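Local coordinates for protein acetyltransferase, GNAT family (PDB 2OH1) that probably transfers an acetyl group from acetyl-CoA to an acceptor that is not known, as enzymes of the GNAT family do, at residues I7-F18 against I118-F127. Sequence-based numbering, arbitrary orientation. Where two conformers were deposited one is given.
Sequences ITAGGLEFLVRF and ISLSKQMIYF. With EDO (1,2-ethanediol), chain G.
The F14 ring takes L120 CD1 over one face, displaced from the ring centre and 4.1 Å from the F14 centroid, while A9 O lies in plane at its edge. V16, in the one of its two conformers described here, puts CG2 over a face of the F127 ring, an approach so tight that its closeness is doubtful. F18 CZ comes up to the edge of the F127 ring, and the two rings meet obliquely, their planes 51° apart. These pairs set an N-terminal hairpin, in which short edge strand 7-9 pairs with 12-18, the first strand of the GNAT core, through a type I' turn from A9 to L12, against the first turns of helix 120-134. By family analogy the loop before this helix probably faces the acetyl-CoA pyrophosphate. With CG anti to its backbone N (chi1 -176°), L120 sends CD1 between F14, A9 CB and I7 CD1, the last 3.7 Å from it. I7 CD1 also reaches Q123 CB, the two side chains running alongside each other and pointing opposite ways. I118 CD1 packs near the turn, against F14 CZ, A9 O and L12 CD1. Polar links between the hairpin and segment 118-127 run through water: Q123, bent at chi2, lays CG against T8 O and accepts through OE1 from a water 3.0 Å away that also accepts from T8 N. A second water accepts from G10 N and donates to I118 O at 2.8 Å.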
loop_
_atom_site.group_PDB
_atom_site.type_symbol
_atom_site.label_atom_id
_atom_site.label_comp_id
_atom_site.label_asym_id
_atom_site.label_seq_id
_atom_site.Cartn_x
_atom_site.Cartn_y
_atom_site.Cartn_z
ATOM N N ILE A 7 6.104 -2.319 14.961
ATOM C CA ILE A 7 4.648 -2.332 14.913
ATOM C C ILE A 7 4.209 -3.658 15.602
ATOM O O ILE A 7 4.999 -4.589 15.802
ATOM C CB ILE A 7 4.018 -2.179 13.514
ATOM C CG1 ILE A 7 4.391 -3.349 12.623
ATOM C CG2 ILE A 7 4.407 -0.837 12.824
ATOM C CD1 ILE A 7 3.553 -3.477 11.376
ATOM N N THR A 8 2.955 -3.671 16.038
ATOM C CA THR A 8 2.372 -4.846 16.688
ATOM C C THR A 8 1.104 -5.170 15.947
ATOM O O THR A 8 0.299 -4.291 15.655
ATOM C CB THR A 8 1.996 -4.605 18.178
ATOM O OG1 THR A 8 3.175 -4.242 18.883
ATOM C CG2 THR A 8 1.453 -5.896 18.767
ATOM N N ALA A 9 0.919 -6.438 15.603
ATOM C CA ALA A 9 -0.314 -6.857 14.962
ATOM C C ALA A 9 -0.619 -8.260 15.464
ATOM O O ALA A 9 0.268 -9.060 15.534
ATOM C CB ALA A 9 -0.221 -6.852 13.438
ATOM N N GLY A 10 -1.874 -8.466 15.839
ATOM C CA GLY A 10 -2.358 -9.784 16.267
ATOM C C GLY A 10 -1.641 -10.188 17.512
ATOM O O GLY A 10 -1.497 -11.372 17.780
ATOM N N GLY A 11 -1.189 -9.199 18.301
ATOM C CA GLY A 11 -0.342 -9.497 19.425
ATOM C C GLY A 11 1.062 -9.962 19.133
ATOM O O GLY A 11 1.730 -10.405 20.032
ATOM N N LEU A 12 1.551 -9.797 17.896
ATOM C CA LEU A 12 2.900 -10.211 17.503
ATOM C C LEU A 12 3.725 -8.946 17.091
ATOM O O LEU A 12 3.172 -7.978 16.583
ATOM C CB LEU A 12 2.826 -11.214 16.307
ATOM C CG LEU A 12 1.864 -12.414 16.486
ATOM C CD1 LEU A 12 1.473 -13.143 15.175
ATOM C CD2 LEU A 12 2.444 -13.409 17.545
ATOM N N GLU A 13 5.029 -8.977 17.252
ATOM C CA GLU A 13 5.893 -7.821 17.015
ATOM C C GLU A 13 6.617 -7.907 15.631
ATOM O O GLU A 13 7.064 -8.981 15.231
ATOM C CB GLU A 13 6.954 -7.722 18.128
ATOM N N PHE A 14 6.710 -6.776 14.928
ATOM C CA PHE A 14 7.382 -6.679 13.628
ATOM C C PHE A 14 8.227 -5.418 13.621
ATOM O O PHE A 14 7.924 -4.462 14.336
ATOM C CB PHE A 14 6.368 -6.612 12.427
ATOM C CG PHE A 14 5.410 -7.786 12.373
ATOM C CD1 PHE A 14 4.251 -7.772 13.164
ATOM C CD2 PHE A 14 5.690 -8.947 11.603
ATOM C CE1 PHE A 14 3.371 -8.817 13.170
ATOM C CE2 PHE A 14 4.784 -10.047 11.661
ATOM C CZ PHE A 14 3.621 -9.945 12.425
ATOM N N LEU A 15 9.272 -5.436 12.818
ATOM C CA LEU A 15 10.151 -4.343 12.617
ATOM C C LEU A 15 9.924 -3.759 11.236
ATOM O O LEU A 15 9.759 -4.499 10.283
ATOM C CB LEU A 15 11.613 -4.826 12.678
ATOM C CG LEU A 15 11.971 -5.561 13.999
ATOM C CD1 LEU A 15 13.322 -6.241 13.873
ATOM C CD2 LEU A 15 11.908 -4.577 15.158
ATOM N N VAL A 16 9.895 -2.431 11.153
ATOM C CA VAL A 16 9.654 -1.729 9.890
ATOM C C VAL A 16 10.892 -0.954 9.460
ATOM O O VAL A 16 11.496 -0.241 10.244
ATOM C CB VAL A 16 8.438 -0.744 9.962
ATOM C CG1 VAL A 16 8.495 0.163 11.179
ATOM C CG2 VAL A 16 8.343 0.087 8.647
ATOM N N ARG A 17 11.253 -1.072 8.186
ATOM C CA ARG A 17 12.351 -0.291 7.634
ATOM C C ARG A 17 12.064 -0.013 6.167
ATOM O O ARG A 17 11.319 -0.758 5.488
ATOM C CB ARG A 17 13.687 -1.025 7.794
ATOM C CG ARG A 17 13.800 -2.255 6.944
ATOM C CD ARG A 17 15.018 -3.102 7.251
ATOM N NE ARG A 17 15.042 -4.374 6.542
ATOM C CZ ARG A 17 15.545 -4.531 5.336
ATOM N NH1 ARG A 17 16.083 -3.524 4.674
ATOM N NH2 ARG A 17 15.532 -5.743 4.781
ATOM N N PHE A 18 12.639 1.045 5.625
ATOM C CA PHE A 18 12.549 1.280 4.193
ATOM C C PHE A 18 13.494 0.322 3.465
ATOM O O PHE A 18 14.600 0.031 3.977
ATOM C CB PHE A 18 12.891 2.716 3.883
ATOM C CG PHE A 18 11.814 3.634 4.305
ATOM C CD1 PHE A 18 10.676 3.760 3.540
ATOM C CD2 PHE A 18 11.877 4.277 5.541
ATOM C CE1 PHE A 18 9.595 4.559 3.982
ATOM C CE2 PHE A 18 10.819 5.136 5.955
ATOM C CZ PHE A 18 9.689 5.232 5.161
ATOM N N ILE A 118 -4.186 -11.110 10.575
ATOM C CA ILE A 118 -3.899 -10.448 11.824
ATOM C C ILE A 118 -4.056 -8.913 11.622
ATOM O O ILE A 118 -3.611 -8.148 12.466
ATOM C CB ILE A 118 -2.501 -10.827 12.437
ATOM C CG1 ILE A 118 -1.325 -10.494 11.528
ATOM C CG2 ILE A 118 -2.486 -12.342 12.815
ATOM C CD1 ILE A 118 0.061 -10.719 12.179
ATOM N N SER A 119 -4.632 -8.530 10.477
ATOM C CA SER A 119 -4.771 -7.098 10.093
ATOM C C SER A 119 -3.417 -6.396 10.087
ATOM O O SER A 119 -3.236 -5.235 10.521
ATOM C CB SER A 119 -5.821 -6.373 10.952
ATOM O OG SER A 119 -7.123 -6.911 10.710
ATOM N N LEU A 120 -2.375 -7.109 9.635
ATOM C CA LEU A 120 -1.094 -6.466 9.476
ATOM C C LEU A 120 -1.179 -5.233 8.541
ATOM O O LEU A 120 -0.481 -4.254 8.780
ATOM C CB LEU A 120 -0.058 -7.515 8.994
ATOM C CG LEU A 120 1.384 -7.019 8.862
ATOM C CD1 LEU A 120 1.934 -6.637 10.200
ATOM C CD2 LEU A 120 2.271 -8.109 8.152
ATOM N N SER A 121 -2.065 -5.292 7.542
ATOM C CA SER A 121 -2.228 -4.180 6.600
ATOM C C SER A 121 -2.635 -2.916 7.347
ATOM O O SER A 121 -2.265 -1.849 6.913
ATOM C CB SER A 121 -3.238 -4.534 5.490
ATOM O OG SER A 121 -4.463 -4.930 6.058
ATOM N N LYS A 122 -3.401 -3.028 8.427
ATOM C CA LYS A 122 -3.829 -1.833 9.175
ATOM C C LYS A 122 -2.602 -1.133 9.737
ATOM O O LYS A 122 -2.486 0.085 9.700
ATOM C CB LYS A 122 -4.759 -2.214 10.314
ATOM C CG LYS A 122 -5.275 -1.015 11.114
ATOM C CD LYS A 122 -6.223 -1.450 12.196
ATOM C CE LYS A 122 -7.101 -0.300 12.701
ATOM N NZ LYS A 122 -7.918 -0.735 13.869
ATOM N N GLN A 123 -1.659 -1.903 10.266
ATOM C CA GLN A 123 -0.460 -1.351 10.844
ATOM C C GLN A 123 0.511 -0.863 9.767
ATOM O O GLN A 123 1.277 0.077 10.005
ATOM C CB GLN A 123 0.255 -2.355 11.760
ATOM C CG GLN A 123 -0.592 -2.935 12.870
ATOM C CD GLN A 123 -1.338 -1.866 13.656
ATOM O OE1 GLN A 123 -0.768 -0.846 14.008
ATOM N NE2 GLN A 123 -2.627 -2.094 13.903
HETATM N N MSE A 124 0.533 -1.530 8.604
HETATM C CA MSE A 124 1.336 -1.058 7.477
HETATM C C MSE A 124 0.862 0.338 7.038
HETATM O O MSE A 124 1.642 1.273 6.885
HETATM C CB MSE A 124 1.302 -2.053 6.334
HETATM C CG MSE A 124 1.930 -3.331 6.770
HETATM SE SE MSE A 124 1.664 -4.887 5.681
HETATM C CE MSE A 124 2.539 -4.152 4.303
ATOM N N ILE A 125 -0.458 0.487 6.877
ATOM C CA ILE A 125 -1.006 1.790 6.504
ATOM C C ILE A 125 -0.745 2.818 7.627
ATOM O O ILE A 125 -0.378 3.959 7.329
ATOM C CB ILE A 125 -2.490 1.650 6.245
ATOM C CG1 ILE A 125 -2.711 0.780 5.010
ATOM C CG2 ILE A 125 -3.189 3.068 6.094
ATOM C CD1 ILE A 125 -4.127 0.400 4.776
ATOM N N TYR A 126 -0.897 2.453 8.886
ATOM C CA TYR A 126 -0.605 3.333 10.010
ATOM C C TYR A 126 0.827 3.873 9.955
ATOM O O TYR A 126 1.107 5.044 10.304
ATOM C CB TYR A 126 -0.835 2.597 11.313
ATOM C CG TYR A 126 -0.623 3.474 12.529
ATOM C CD1 TYR A 126 -1.446 4.575 12.772
ATOM C CD2 TYR A 126 0.407 3.206 13.438
ATOM C CE1 TYR A 126 -1.260 5.384 13.887
ATOM C CE2 TYR A 126 0.599 4.005 14.561
ATOM C CZ TYR A 126 -0.236 5.093 14.774
ATOM O OH TYR A 126 -0.040 5.907 15.884
ATOM N N PHE A 127 1.771 3.029 9.537
ATOM C CA PHE A 127 3.135 3.490 9.366
ATOM C C PHE A 127 3.229 4.623 8.289
ATOM O O PHE A 127 3.929 5.616 8.474
ATOM C CB PHE A 127 4.062 2.289 9.050
ATOM C CG PHE A 127 5.433 2.670 8.750
ATOM C CD1 PHE A 127 6.324 2.942 9.779
ATOM C CD2 PHE A 127 5.846 2.837 7.441
ATOM C CE1 PHE A 127 7.636 3.330 9.476
ATOM C CE2 PHE A 127 7.140 3.194 7.138
ATOM C CZ PHE A 127 8.034 3.450 8.133
HETATM C C1 EDO G . -9.637 -4.508 11.533
HETATM O O1 EDO G . -8.849 -5.524 12.178
HETATM C C2 EDO G . -9.152 -3.130 11.979
HETATM O O2 EDO G . -10.173 -2.174 12.299
HETATM O O HOH W 1 1.601 -1.010 15.811
HETATM O O HOH W 2 -4.042 -6.624 14.788
#